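PDB 4F4E: aromatic-amino-acid aminotransferase from Burkholderia pseudomallei, which probably transfers amino groups between aromatic amino acids such as tyrosine and 2-oxoglutarate, as a homodimer using covalently bound pyridoxal 5'-phosphate. Local coordinates for residues D382-E387 with N413-V418; T50-G55 with F388-V393; N346-R351 with R406-V411; S372-T377 with G396-A401; G57-E62 with D339-M344. All blocks are in the same frame, centred on the assembly; numbering follows the deposited sequence. Where two conformers were deposited one is given.

Interaction 1. Residues D382-E387 with N413-V418; sequences DRLREE and NAIAAV
Leu384 and Val418 carry the apolar part of this helix-helix contact, in which residues 382-387 and 413-418 run at 120° to each other with their axes 9.8 Å apart. CD1 of Leu384 rests against the helix of 413-418, 3.7 Å from CB of Ala414. On the next residue, CG1 of Ile415 lies 4.1 Å from the same Leu384 CD1. With CG of Leu384 anti to its backbone N (chi1 -173°), the branch leans across to the opposing helix, although the bond that starts the side chain does not point that way. Val418 returns the approach: its CG2 rests against the backbone at Leu384, 3.9 Å from the CA of that residue.

The polar part is one hydrogen bond at the more exposed edge. NH2 of Arg383 donates to the carbonyl O of Val418 at 3.0 Å, with 162° at the hydrogen. The acceptor lies in the guanidinium plane, whereas the donor is tilted from the carbonyl plane. A bend of the arginine chain at chi3 turns this nitrogen toward the other helix, and CG1 of Val418 packs beside it at 3.6 Å.

Within its own helix, Arg385 forms a salt bridge through NH2 to OD1 of Asp382 at 2.8 Å. Leu384 also packs on Ile390 and Leu376, and Phe388 completes the apolar seam against Ala414 and Val418. This is a steep helix-helix packing of small and branched apolar side chains, joining helices 378-388 and 408-419 in the C-terminal part of this aminotransferase.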
# COMPACT_ATOMS: atom_id res chain seq x y z
N ASP A 382 7.98 34.18 -10.97
CA ASP A 382 6.83 34.97 -10.51
C ASP A 382 6.27 35.82 -11.69
O ASP A 382 5.07 35.92 -11.89
CB ASP A 382 7.21 35.93 -9.38
CG ASP A 382 7.51 35.25 -8.06
OD1 ASP A 382 6.92 34.19 -7.76
OD2 ASP A 382 8.32 35.84 -7.30
N ARG A 383 7.15 36.42 -12.48
CA ARG A 383 6.71 37.24 -13.62
C ARG A 383 6.04 36.35 -14.64
O ARG A 383 5.01 36.73 -15.19
CB ARG A 383 7.85 37.99 -14.31
CG ARG A 383 8.39 39.18 -13.53
CD ARG A 383 9.03 40.23 -14.43
NE ARG A 383 10.20 39.78 -15.19
CZ ARG A 383 11.42 39.54 -14.68
NH1 ARG A 383 11.69 39.66 -13.37
NH2 ARG A 383 12.39 39.15 -15.48
N LEU A 384 6.61 35.18 -14.89
CA LEU A 384 6.07 34.27 -15.90
C LEU A 384 4.64 33.89 -15.51
O LEU A 384 3.79 33.72 -16.37
CB LEU A 384 6.99 33.04 -16.03
CG LEU A 384 6.78 31.98 -17.10
CD1 LEU A 384 7.02 32.61 -18.49
CD2 LEU A 384 7.71 30.77 -16.85
N ARG A 385 4.38 33.75 -14.20
CA ARG A 385 3.06 33.38 -13.71
C ARG A 385 2.08 34.55 -13.84
O ARG A 385 1.01 34.44 -14.43
CB ARG A 385 3.16 32.89 -12.26
CG ARG A 385 1.83 32.65 -11.62
CD ARG A 385 1.94 32.17 -10.17
NE ARG A 385 2.52 33.20 -9.32
CZ ARG A 385 3.76 33.17 -8.84
NH1 ARG A 385 4.59 32.15 -9.12
NH2 ARG A 385 4.18 34.17 -8.08
N GLU A 386 2.50 35.70 -13.32
CA GLU A 386 1.61 36.85 -13.24
C GLU A 386 1.33 37.44 -14.63
O GLU A 386 0.18 37.73 -14.96
CB GLU A 386 2.24 37.92 -12.35
CG GLU A 386 2.30 37.45 -10.90
CD GLU A 386 3.23 38.27 -10.00
OE1 GLU A 386 3.10 38.12 -8.77
OE2 GLU A 386 4.11 39.02 -10.50
N GLU A 387 2.39 37.60 -15.42
CA GLU A 387 2.27 38.26 -16.71
C GLU A 387 1.68 37.34 -17.78
O GLU A 387 1.01 37.84 -18.68
CB GLU A 387 3.62 38.81 -17.14
CG GLU A 387 4.10 39.91 -16.21
CD GLU A 387 5.46 40.46 -16.60
OE1 GLU A 387 6.18 39.75 -17.33
OE2 GLU A 387 5.76 41.61 -16.22
N ASN A 413 7.49 31.91 -26.12
CA ASN A 413 7.34 33.33 -26.28
C ASN A 413 7.22 34.03 -24.91
O ASN A 413 7.76 35.12 -24.73
CB ASN A 413 6.14 33.67 -27.18
CG ASN A 413 6.37 33.26 -28.63
OD1 ASN A 413 7.42 32.70 -28.92
ND2 ASN A 413 5.40 33.56 -29.53
N ALA A 414 6.52 33.42 -23.97
CA ALA A 414 6.42 33.98 -22.62
C ALA A 414 7.81 34.04 -21.97
O ALA A 414 8.21 35.07 -21.41
CB ALA A 414 5.45 33.21 -21.78
N ILE A 415 8.58 32.97 -22.10
CA ILE A 415 9.95 32.95 -21.55
C ILE A 415 10.82 34.02 -22.18
O ILE A 415 11.52 34.78 -21.48
CB ILE A 415 10.57 31.54 -21.67
CG1 ILE A 415 9.84 30.56 -20.74
CG2 ILE A 415 12.07 31.56 -21.33
CD1 ILE A 415 10.17 29.10 -20.96
N ALA A 416 10.75 34.12 -23.50
CA ALA A 416 11.46 35.17 -24.21
C ALA A 416 11.10 36.58 -23.71
O ALA A 416 12.00 37.46 -23.57
CB ALA A 416 11.25 35.03 -25.69
N ALA A 417 9.82 36.80 -23.41
CA ALA A 417 9.37 38.06 -22.90
C ALA A 417 9.94 38.37 -21.51
O ALA A 417 10.34 39.50 -21.26
CB ALA A 417 7.86 38.15 -22.89
N VAL A 418 9.96 37.37 -20.64
CA VAL A 418 10.44 37.53 -19.27
C VAL A 418 11.95 37.74 -19.26
O VAL A 418 12.45 38.53 -18.44
CB VAL A 418 10.08 36.32 -18.40
CG1 VAL A 418 10.87 36.29 -17.10
CG2 VAL A 418 8.57 36.28 -18.16

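Interaction 2. Residues T50-G55 with F388-V393; sequences TKVNLG and FGIYAV
Val52 and Ile390 lie side by side in a short parallel strand pair, and their contact is the tight spot: CG2 of Val52 stands 3.4 Å from CD1 of Ile390, closer than carbon atoms usually approach. Ile390 brings CD1 there because its chain turns twice in the same sense (chi1 -53°, chi2 -65°), while its other branch, CG2, meets CD1 of Leu54 at 3.8 Å. The touching backbones run nearly parallel. Val52 uses both its polar backbone atoms: its N donates to O of Gly389 at 2.9 Å, and its O accepts from N of Tyr391 at 2.8 Å. N of Leu54 then donates to O of Tyr391 at 2.8 Å, with a more bent angle of 135°.

Beyond this core the contact slackens. At the Gly55 end, CG2 of Val393 touches CA of Gly55 at 3.9 Å, and Asn53 OD1 reaches forward to accept from N of Gly55, two residues on, at 2.9 Å, an Asx turn. At the other end Thr50 is exposed and adds little buried surface. The extended chain of Lys51 leads away from 388-393, and its NZ is hydrogen-bonded to the carbonyls of Phe43 and Asp46.

Helix 35-45 borders the face carrying Asn53 and Tyr391: the tyrosine ring meets Phe43 edge-to-face, and its hydroxyl is hydrogen-bonded to Asp46. On the Val52 and Ile390 face, Leu54 and Ile390 pack against Val411 of helix 408-419, while Arg385 of helix 378-388 packs on Tyr391.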
# COMPACT_ATOMS: atom_id res chain seq x y z
N THR A 50 -6.36 30.49 -20.91
CA THR A 50 -5.09 29.98 -21.36
C THR A 50 -4.11 30.18 -20.20
O THR A 50 -3.63 31.30 -19.90
CB THR A 50 -4.62 30.67 -22.64
OG1 THR A 50 -4.31 32.03 -22.33
CG2 THR A 50 -5.71 30.61 -23.67
N LYS A 51 -3.98 29.14 -19.42
CA LYS A 51 -2.88 29.03 -18.47
C LYS A 51 -2.21 27.69 -18.64
O LYS A 51 -2.84 26.76 -19.13
CB LYS A 51 -3.46 29.16 -17.07
CG LYS A 51 -4.64 28.23 -16.80
CD LYS A 51 -5.30 28.57 -15.47
CE LYS A 51 -6.47 27.62 -15.18
NZ LYS A 51 -7.06 27.99 -13.87
N VAL A 52 -0.94 27.57 -18.25
CA VAL A 52 -0.18 26.33 -18.44
C VAL A 52 0.48 25.98 -17.13
O VAL A 52 1.18 26.83 -16.53
CB VAL A 52 0.93 26.48 -19.54
CG1 VAL A 52 1.73 25.20 -19.69
CG2 VAL A 52 0.31 26.87 -20.87
N ASN A 53 0.21 24.75 -16.67
CA ASN A 53 0.85 24.25 -15.46
C ASN A 53 2.11 23.40 -15.80
O ASN A 53 2.03 22.24 -16.16
CB ASN A 53 -0.13 23.46 -14.58
CG ASN A 53 0.43 23.18 -13.18
OD1 ASN A 53 1.58 23.41 -12.90
ND2 ASN A 53 -0.44 22.74 -12.29
N LEU A 54 3.28 24.01 -15.63
CA LEU A 54 4.54 23.27 -15.80
C LEU A 54 5.10 22.76 -14.47
O LEU A 54 6.20 22.23 -14.44
CB LEU A 54 5.55 24.16 -16.52
CG LEU A 54 5.18 24.67 -17.91
CD1 LEU A 54 6.33 25.58 -18.44
CD2 LEU A 54 4.92 23.48 -18.85
N GLY A 55 4.36 22.93 -13.40
CA GLY A 55 4.72 22.40 -12.10
C GLY A 55 4.28 20.97 -11.84
O GLY A 55 4.58 20.43 -10.78
N PHE A 388 1.92 36.03 -17.66
CA PHE A 388 1.65 35.10 -18.76
C PHE A 388 0.85 33.87 -18.42
O PHE A 388 0.47 33.14 -19.32
CB PHE A 388 2.96 34.74 -19.50
CG PHE A 388 3.61 35.93 -20.11
CD1 PHE A 388 3.08 36.48 -21.26
CD2 PHE A 388 4.70 36.54 -19.52
CE1 PHE A 388 3.64 37.59 -21.85
CE2 PHE A 388 5.24 37.67 -20.10
CZ PHE A 388 4.72 38.20 -21.24
N GLY A 389 0.52 33.67 -17.13
CA GLY A 389 -0.27 32.54 -16.70
C GLY A 389 0.42 31.21 -16.97
O GLY A 389 -0.26 30.17 -17.16
N ILE A 390 1.77 31.23 -16.99
CA ILE A 390 2.59 30.04 -17.16
C ILE A 390 3.28 29.75 -15.83
O ILE A 390 4.03 30.61 -15.32
CB ILE A 390 3.64 30.21 -18.26
CG1 ILE A 390 3.02 30.68 -19.61
CG2 ILE A 390 4.49 28.95 -18.38
CD1 ILE A 390 2.06 29.77 -20.36
N TYR A 391 2.99 28.57 -15.26
CA TYR A 391 3.34 28.24 -13.89
C TYR A 391 4.52 27.26 -13.84
O TYR A 391 4.36 26.09 -14.16
CB TYR A 391 2.12 27.62 -13.18
CG TYR A 391 1.04 28.64 -12.85
CD1 TYR A 391 0.28 29.23 -13.86
CD2 TYR A 391 0.82 29.05 -11.54
CE1 TYR A 391 -0.69 30.15 -13.57
CE2 TYR A 391 -0.16 29.96 -11.24
CZ TYR A 391 -0.89 30.53 -12.27
OH TYR A 391 -1.81 31.48 -11.99
N ALA A 392 5.70 27.78 -13.51
CA ALA A 392 6.89 26.96 -13.21
C ALA A 392 7.08 26.98 -11.70
O ALA A 392 6.45 27.78 -10.98
CB ALA A 392 8.10 27.53 -13.91
N VAL A 393 7.91 26.05 -11.21
CA VAL A 393 8.20 25.94 -9.77
C VAL A 393 9.22 27.05 -9.42
O VAL A 393 10.01 27.49 -10.25
CB VAL A 393 8.74 24.53 -9.46
CG1 VAL A 393 8.95 24.32 -7.97
CG2 VAL A 393 7.83 23.48 -10.08

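Interaction 3. Residues N346-R351 with R406-V411; sequences NGLVER and RNLDVV
Leu408 has the most surface buried here, and it is wedged between Leu348 and the side chain of Arg351. Its two methyl groups divide the work. CD1 lies 4.1 Å from CB of Leu348, while CD2 sits over the centre of one face of the Arg351 guanidinium, 3.7 Å from NH1. CG of Leu408 is anti to the backbone N (chi1 -180°), which extends the branch toward the helix of 346-351. At Gly347 the helix presents bare backbone, and CD2 comes to 4.1 Å from its CA.

Arg351, second in buried surface, runs extended from CG to NE across the leucine and holds its flat end in place by two edges. NE donates to OD1 of Asp409 at 2.6 Å in a nearly straight bond, 169° at the hydrogen, and NH2 adds a weak one to the same oxygen. From another edge, NH1 donates to the carbonyl O of Gly347 at 3.1 Å. That oxygen also accepts the helical N-H of Arg351, the two donors arriving from opposite faces of its plane.

Asp409 offers OD1 alone to the arginine. The guanidinium meets it from above the carboxylate plane, and the two planes stand 39° apart, unlike a flat two-pronged pair. Ala412, one turn further along the helix, packs against Leu348 and Arg351.

The chemistry thus combines a charged clamp with an apolar wedge: the Asp409 bond and the Gly347 carbonyl together would restrict rotation of the guanidinium, and the nearby positive charge would be expected to favour the ionised form of Asp409.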
# COMPACT_ATOMS: atom_id res chain seq x y z
N ASN A 346 13.82 20.04 -27.89
CA ASN A 346 14.56 20.67 -28.99
C ASN A 346 13.79 21.86 -29.57
O ASN A 346 14.42 22.85 -29.99
CB ASN A 346 14.92 19.72 -30.13
CG ASN A 346 15.89 20.37 -31.10
OD1 ASN A 346 16.91 20.97 -30.69
ND2 ASN A 346 15.55 20.34 -32.38
N GLY A 347 12.47 21.73 -29.60
CA GLY A 347 11.63 22.83 -30.08
C GLY A 347 11.78 24.05 -29.19
O GLY A 347 11.80 25.17 -29.69
N LEU A 348 11.89 23.87 -27.88
CA LEU A 348 12.07 25.00 -26.97
C LEU A 348 13.44 25.62 -27.20
O LEU A 348 13.59 26.85 -27.33
CB LEU A 348 11.87 24.60 -25.51
CG LEU A 348 11.98 25.68 -24.41
CD1 LEU A 348 10.93 26.80 -24.56
CD2 LEU A 348 11.91 25.05 -23.04
N VAL A 349 14.47 24.78 -27.30
CA VAL A 349 15.80 25.32 -27.57
C VAL A 349 15.84 26.13 -28.87
O VAL A 349 16.35 27.25 -28.89
CB VAL A 349 16.84 24.18 -27.63
CG1 VAL A 349 18.21 24.75 -27.99
CG2 VAL A 349 16.89 23.44 -26.27
N GLU A 350 15.29 25.57 -29.94
CA GLU A 350 15.30 26.27 -31.23
C GLU A 350 14.60 27.63 -31.13
O GLU A 350 15.08 28.64 -31.68
CB GLU A 350 14.60 25.48 -32.32
CG GLU A 350 15.26 24.22 -32.85
CD GLU A 350 14.25 23.33 -33.62
OE1 GLU A 350 13.01 23.48 -33.44
OE2 GLU A 350 14.69 22.47 -34.41
N ARG A 351 13.44 27.64 -30.48
CA ARG A 351 12.63 28.84 -30.38
C ARG A 351 13.29 29.94 -29.56
O ARG A 351 13.21 31.12 -29.93
CB ARG A 351 11.25 28.50 -29.81
CG ARG A 351 10.39 27.78 -30.82
CD ARG A 351 9.22 27.12 -30.13
NE ARG A 351 8.24 26.61 -31.07
CZ ARG A 351 8.43 25.57 -31.86
NH1 ARG A 351 9.55 24.84 -31.83
NH2 ARG A 351 7.48 25.23 -32.70
N ARG A 406 0.59 22.31 -28.93
CA ARG A 406 -0.39 23.32 -28.65
C ARG A 406 0.04 24.45 -27.69
O ARG A 406 -0.51 25.57 -27.76
CB ARG A 406 -1.71 22.72 -28.13
N ASN A 407 0.96 24.18 -26.77
CA ASN A 407 1.41 25.23 -25.85
C ASN A 407 2.87 25.62 -25.98
O ASN A 407 3.31 26.57 -25.32
CB ASN A 407 1.09 24.88 -24.40
CG ASN A 407 1.88 23.70 -23.87
OD1 ASN A 407 2.92 23.30 -24.43
ND2 ASN A 407 1.38 23.13 -22.75
N LEU A 408 3.61 24.93 -26.85
CA LEU A 408 5.07 25.14 -26.95
C LEU A 408 5.40 26.59 -27.31
O LEU A 408 6.29 27.20 -26.73
CB LEU A 408 5.73 24.17 -27.92
CG LEU A 408 7.25 24.30 -28.08
CD1 LEU A 408 8.02 24.24 -26.77
CD2 LEU A 408 7.72 23.26 -29.05
N ASP A 409 4.68 27.17 -28.26
CA ASP A 409 5.02 28.48 -28.72
C ASP A 409 4.62 29.54 -27.70
O ASP A 409 5.32 30.53 -27.52
CB ASP A 409 4.37 28.77 -30.06
CG ASP A 409 4.79 27.77 -31.10
OD1 ASP A 409 5.92 27.75 -31.49
OD2 ASP A 409 3.98 26.95 -31.48
N VAL A 410 3.48 29.33 -27.08
CA VAL A 410 3.01 30.19 -26.01
C VAL A 410 4.04 30.28 -24.89
O VAL A 410 4.44 31.37 -24.44
CB VAL A 410 1.64 29.70 -25.53
CG1 VAL A 410 1.20 30.48 -24.30
CG2 VAL A 410 0.59 29.89 -26.66
N VAL A 411 4.53 29.11 -24.46
CA VAL A 411 5.50 29.03 -23.39
C VAL A 411 6.84 29.66 -23.79
O VAL A 411 7.43 30.46 -23.02
CB VAL A 411 5.73 27.57 -22.92
CG1 VAL A 411 6.94 27.47 -22.00
CG2 VAL A 411 4.48 27.02 -22.22

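Interaction 4. Residues S372-T377 with G396-A401; sequences SYSGLT and GRICVA
Ser374 answers Gly396 with both its backbone and its side chain. Starting at CB, which lies 3.3 Å from O of Gly396, the side chain ends in OG, 2.6 Å from that same oxygen. The hydroxyl donates in the carbonyl plane, on a lone pair, while N of Ser374 also donates to it, at 3.0 Å, from well above the plane. OG in turn accepts from N of Leu376 at 3.1 Å, closing an ST turn. The torsion that sets OG between the backbone N and the carbonyl carbon (chi1 64°) lets one atom serve both partners.

Before this turn the chains form a short antiparallel pair. Ser372 and Ile398 are hydrogen-bonded to each other in both directions, N of Ile398 donating to O of Ser372 at 2.9 Å. Tyr373 and Arg397 follow as a non-hydrogen-bonded pair; CE1 of the ring approaches CB of Arg397 obliquely at 3.8 Å. Further out, a water 2.9 Å from OH of Tyr373 is weakly bound by NH1 of Arg397. The Tyr373 ring also meets Tyr173 edge-to-face, and OG of Ser372 is hydrogen-bonded to Gln367 and Arg345.

One carbonyl, Gly396 O, therefore receives two donors from a single serine, and the donated hydroxyl proton leaves OG able to accept from Leu376 N, coupling the strand pair to the turn that leads into helix 378-388.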
# COMPACT_ATOMS: atom_id res chain seq x y z
N SER A 372 13.22 19.55 -16.32
CA SER A 372 14.44 20.33 -16.50
C SER A 372 14.47 21.44 -15.47
O SER A 372 13.43 22.00 -15.10
CB SER A 372 14.51 20.96 -17.90
OG SER A 372 15.37 20.22 -18.76
N TYR A 373 15.66 21.74 -14.98
CA TYR A 373 15.89 23.00 -14.26
C TYR A 373 16.16 24.06 -15.33
O TYR A 373 17.25 24.10 -15.96
CB TYR A 373 17.04 22.85 -13.26
CG TYR A 373 16.57 22.58 -11.82
CD1 TYR A 373 15.43 21.83 -11.56
CD2 TYR A 373 17.26 23.09 -10.73
CE1 TYR A 373 14.97 21.65 -10.26
CE2 TYR A 373 16.83 22.89 -9.43
CZ TYR A 373 15.69 22.15 -9.19
OH TYR A 373 15.23 21.94 -7.90
N SER A 374 15.17 24.93 -15.51
CA SER A 374 15.24 25.98 -16.53
C SER A 374 16.28 27.01 -16.26
O SER A 374 16.71 27.69 -17.20
CB SER A 374 13.91 26.73 -16.69
OG SER A 374 13.49 27.46 -15.54
N GLY A 375 16.61 27.19 -14.99
CA GLY A 375 17.50 28.25 -14.54
C GLY A 375 16.81 29.59 -14.41
O GLY A 375 17.47 30.59 -14.23
N LEU A 376 15.48 29.64 -14.50
CA LEU A 376 14.77 30.88 -14.24
C LEU A 376 14.90 31.13 -12.76
O LEU A 376 14.83 30.18 -11.97
CB LEU A 376 13.30 30.80 -14.64
CG LEU A 376 12.99 30.71 -16.14
CD1 LEU A 376 11.46 30.58 -16.33
CD2 LEU A 376 13.51 31.90 -16.92
N THR A 377 15.15 32.38 -12.39
CA THR A 377 15.13 32.79 -10.99
C THR A 377 13.73 32.81 -10.46
O THR A 377 12.76 32.81 -11.22
CB THR A 377 15.68 34.23 -10.82
OG1 THR A 377 14.83 35.19 -11.47
CG2 THR A 377 17.14 34.39 -11.36
N GLY A 396 12.76 27.01 -10.65
CA GLY A 396 13.04 27.00 -12.05
C GLY A 396 12.64 25.67 -12.68
O GLY A 396 12.72 25.55 -13.89
N ARG A 397 12.19 24.70 -11.88
CA ARG A 397 11.80 23.39 -12.46
C ARG A 397 10.63 23.57 -13.40
O ARG A 397 9.67 24.29 -13.09
CB ARG A 397 11.40 22.37 -11.40
CG ARG A 397 11.28 20.95 -11.91
CD ARG A 397 10.72 20.06 -10.81
NE ARG A 397 9.26 20.13 -10.63
CZ ARG A 397 8.62 20.13 -9.47
NH1 ARG A 397 9.29 20.18 -8.31
NH2 ARG A 397 7.31 20.18 -9.43
N ILE A 398 10.74 22.94 -14.57
CA ILE A 398 9.61 22.80 -15.53
C ILE A 398 9.46 21.30 -15.90
O ILE A 398 10.46 20.56 -15.97
CB ILE A 398 9.77 23.69 -16.78
CG1 ILE A 398 11.04 23.36 -17.59
CG2 ILE A 398 9.77 25.18 -16.38
CD1 ILE A 398 11.06 24.02 -18.98
N CYS A 399 8.21 20.88 -16.07
CA CYS A 399 7.87 19.59 -16.60
C CYS A 399 7.77 19.71 -18.12
O CYS A 399 6.79 20.25 -18.65
CB CYS A 399 6.56 19.11 -16.01
SG CYS A 399 6.16 17.42 -16.49
N VAL A 400 8.84 19.31 -18.79
CA VAL A 400 8.91 19.32 -20.22
C VAL A 400 7.91 18.34 -20.82
O VAL A 400 7.45 18.53 -21.92
CB VAL A 400 10.36 19.06 -20.67
CG1 VAL A 400 10.44 18.86 -22.15
CG2 VAL A 400 11.22 20.25 -20.27
N ALA A 401 7.53 17.32 -20.04
CA ALA A 401 6.45 16.38 -20.38
C ALA A 401 5.05 16.98 -20.38
O ALA A 401 4.08 16.30 -20.79
CB ALA A 401 6.50 15.13 -19.46
O HOH W 1 12.33 21.50 -7.75

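Interaction 5. Residues G57-E62 with D339-M344; sequences GVYTNE and DRIRAM
Tyr59 and Arg340 meet face to face: the guanidinium lies flat on the ring, their centres 4.0 Å apart and their planes at 10°, a cation-pi stack. It is offset, with NH2 over the rim of the ring, 3.4 Å from CE2, while the phenol OH lies over the centre of the guanidinium, 3.2 Å from CZ. The two side chains come from opposite directions, and the bend of Arg340 at chi3 (67°) turns its flat end onto the tyrosine.

Hydrogen bonds hold that end in its own plane. NH1 and NH2 both donate to the carbonyl O of Thr60, at 2.7 and 2.9 Å, so one oxygen is gripped end-on by two nitrogens.

The apolar share is small. At the edge of the same ring, CE2 of Tyr59 touches CG1 of Ile341 at 4.0 Å, and Met370 packs on the tyrosine as well.

Outside the two segments, Val58 packs against Tyr88 of the second subunit. In this conformer the guanidinium of Arg340 would be restrained by its face and by its edge, and its positive charge would be stabilised by the pi face of Tyr59 and by the partly negative O of Thr60.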
# COMPACT_ATOMS: atom_id res chain seq x y z
N GLY A 57 3.99 16.68 -12.40
CA GLY A 57 5.03 15.64 -12.37
C GLY A 57 4.59 14.38 -13.08
O GLY A 57 4.98 13.27 -12.72
N VAL A 58 3.73 14.56 -14.07
CA VAL A 58 3.22 13.43 -14.88
C VAL A 58 3.35 13.81 -16.37
O VAL A 58 3.49 15.00 -16.73
CB VAL A 58 1.77 13.11 -14.53
CG1 VAL A 58 1.59 12.82 -13.04
CG2 VAL A 58 0.86 14.28 -14.90
N TYR A 59 3.34 12.79 -17.23
CA TYR A 59 3.33 12.97 -18.68
C TYR A 59 1.88 13.17 -19.13
O TYR A 59 1.03 12.36 -18.80
CB TYR A 59 3.89 11.74 -19.36
CG TYR A 59 3.92 11.79 -20.87
CD1 TYR A 59 2.77 11.51 -21.62
CD2 TYR A 59 5.07 12.10 -21.55
CE1 TYR A 59 2.80 11.54 -22.99
CE2 TYR A 59 5.10 12.14 -22.94
CZ TYR A 59 3.98 11.86 -23.64
OH TYR A 59 3.99 11.90 -25.02
N THR A 60 1.62 14.25 -19.84
CA THR A 60 0.25 14.55 -20.34
C THR A 60 0.23 14.58 -21.85
O THR A 60 1.29 14.67 -22.49
CB THR A 60 -0.19 15.95 -19.90
OG1 THR A 60 0.80 16.91 -20.32
CG2 THR A 60 -0.39 16.03 -18.34
N ASN A 61 -1.01 14.54 -22.36
CA ASN A 61 -1.37 14.74 -23.78
C ASN A 61 -1.75 16.22 -24.03
O ASN A 61 -1.72 17.05 -23.10
CB ASN A 61 -2.53 13.78 -24.17
CG ASN A 61 -3.82 14.10 -23.41
OD1 ASN A 61 -3.97 15.20 -22.87
ND2 ASN A 61 -4.73 13.11 -23.30
N GLU A 62 -2.17 16.54 -25.24
CA GLU A 62 -2.27 17.95 -25.61
C GLU A 62 -3.43 18.63 -24.89
O GLU A 62 -3.45 19.89 -24.79
CB GLU A 62 -2.35 18.15 -27.13
CG GLU A 62 -1.34 17.31 -27.90
CD GLU A 62 -0.48 18.11 -28.92
OE1 GLU A 62 0.60 17.62 -29.32
OE2 GLU A 62 -0.84 19.25 -29.29
N ASP A 339 10.19 10.14 -27.29
CA ASP A 339 10.53 10.98 -28.44
C ASP A 339 9.77 12.30 -28.43
O ASP A 339 10.30 13.31 -28.92
CB ASP A 339 10.25 10.22 -29.73
CG ASP A 339 11.29 9.09 -30.02
OD1 ASP A 339 12.39 8.99 -29.43
OD2 ASP A 339 10.97 8.33 -30.90
N ARG A 340 8.54 12.32 -27.92
CA ARG A 340 7.78 13.59 -27.87
C ARG A 340 8.46 14.55 -26.91
O ARG A 340 8.61 15.72 -27.22
CB ARG A 340 6.32 13.44 -27.50
CG ARG A 340 5.55 14.72 -27.83
CD ARG A 340 4.30 14.87 -27.02
NE ARG A 340 4.59 15.08 -25.61
CZ ARG A 340 3.66 15.06 -24.67
NH1 ARG A 340 2.38 14.81 -25.01
NH2 ARG A 340 4.01 15.28 -23.42
N ILE A 341 8.91 14.06 -25.77
CA ILE A 341 9.65 14.90 -24.84
C ILE A 341 10.88 15.51 -25.49
O ILE A 341 11.16 16.69 -25.31
CB ILE A 341 10.03 14.15 -23.53
CG1 ILE A 341 8.78 13.76 -22.73
CG2 ILE A 341 11.00 15.00 -22.69
CD1 ILE A 341 9.11 12.72 -21.62
N ARG A 342 11.63 14.70 -26.22
CA ARG A 342 12.82 15.17 -26.93
C ARG A 342 12.46 16.25 -27.96
O ARG A 342 13.20 17.21 -28.15
CB ARG A 342 13.49 14.00 -27.65
CG ARG A 342 14.16 12.98 -26.76
CD ARG A 342 14.84 11.90 -27.59
NE ARG A 342 15.60 10.94 -26.79
CZ ARG A 342 16.29 9.93 -27.30
NH1 ARG A 342 16.32 9.71 -28.62
NH2 ARG A 342 17.00 9.14 -26.51
N ALA A 343 11.33 16.05 -28.63
CA ALA A 343 10.89 17.02 -29.66
C ALA A 343 10.57 18.37 -28.99
O ALA A 343 10.85 19.47 -29.54
CB ALA A 343 9.64 16.50 -30.37
N MET A 344 10.00 18.30 -27.79
CA MET A 344 9.62 19.52 -27.05
C MET A 344 10.86 20.20 -26.54
O MET A 344 10.97 21.44 -26.61
CB MET A 344 8.63 19.21 -25.92
CG MET A 344 7.25 18.75 -26.35
SD MET A 344 6.39 19.95 -27.39
CE MET A 344 6.83 19.39 -29.03

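How the interactions relate
Interactions 1 to 4 form one connected cluster, with interaction 5 at its border nearer the chain's centre. Interaction 2 is only partly buried, with Thr50 exposed; the other four are buried contacts. Interactions 1 and 3 load opposite ends of helix 408-419, one against helix 378-388, the other against helix 324-354, which interaction 5 ties to the loop 57-62. Leu54 and Ile390 of interaction 2 pack on helix 408-419, Leu376 of interaction 4 on helix 378-388, and Cys399 N bonds to Leu54 O between the two strand pairs. Contacts 1 and 3 have apolar centres with arginines toward the rim; 2 and 4 rest chiefly on backbone bonds. In interaction 5 an arginine itself is the centre.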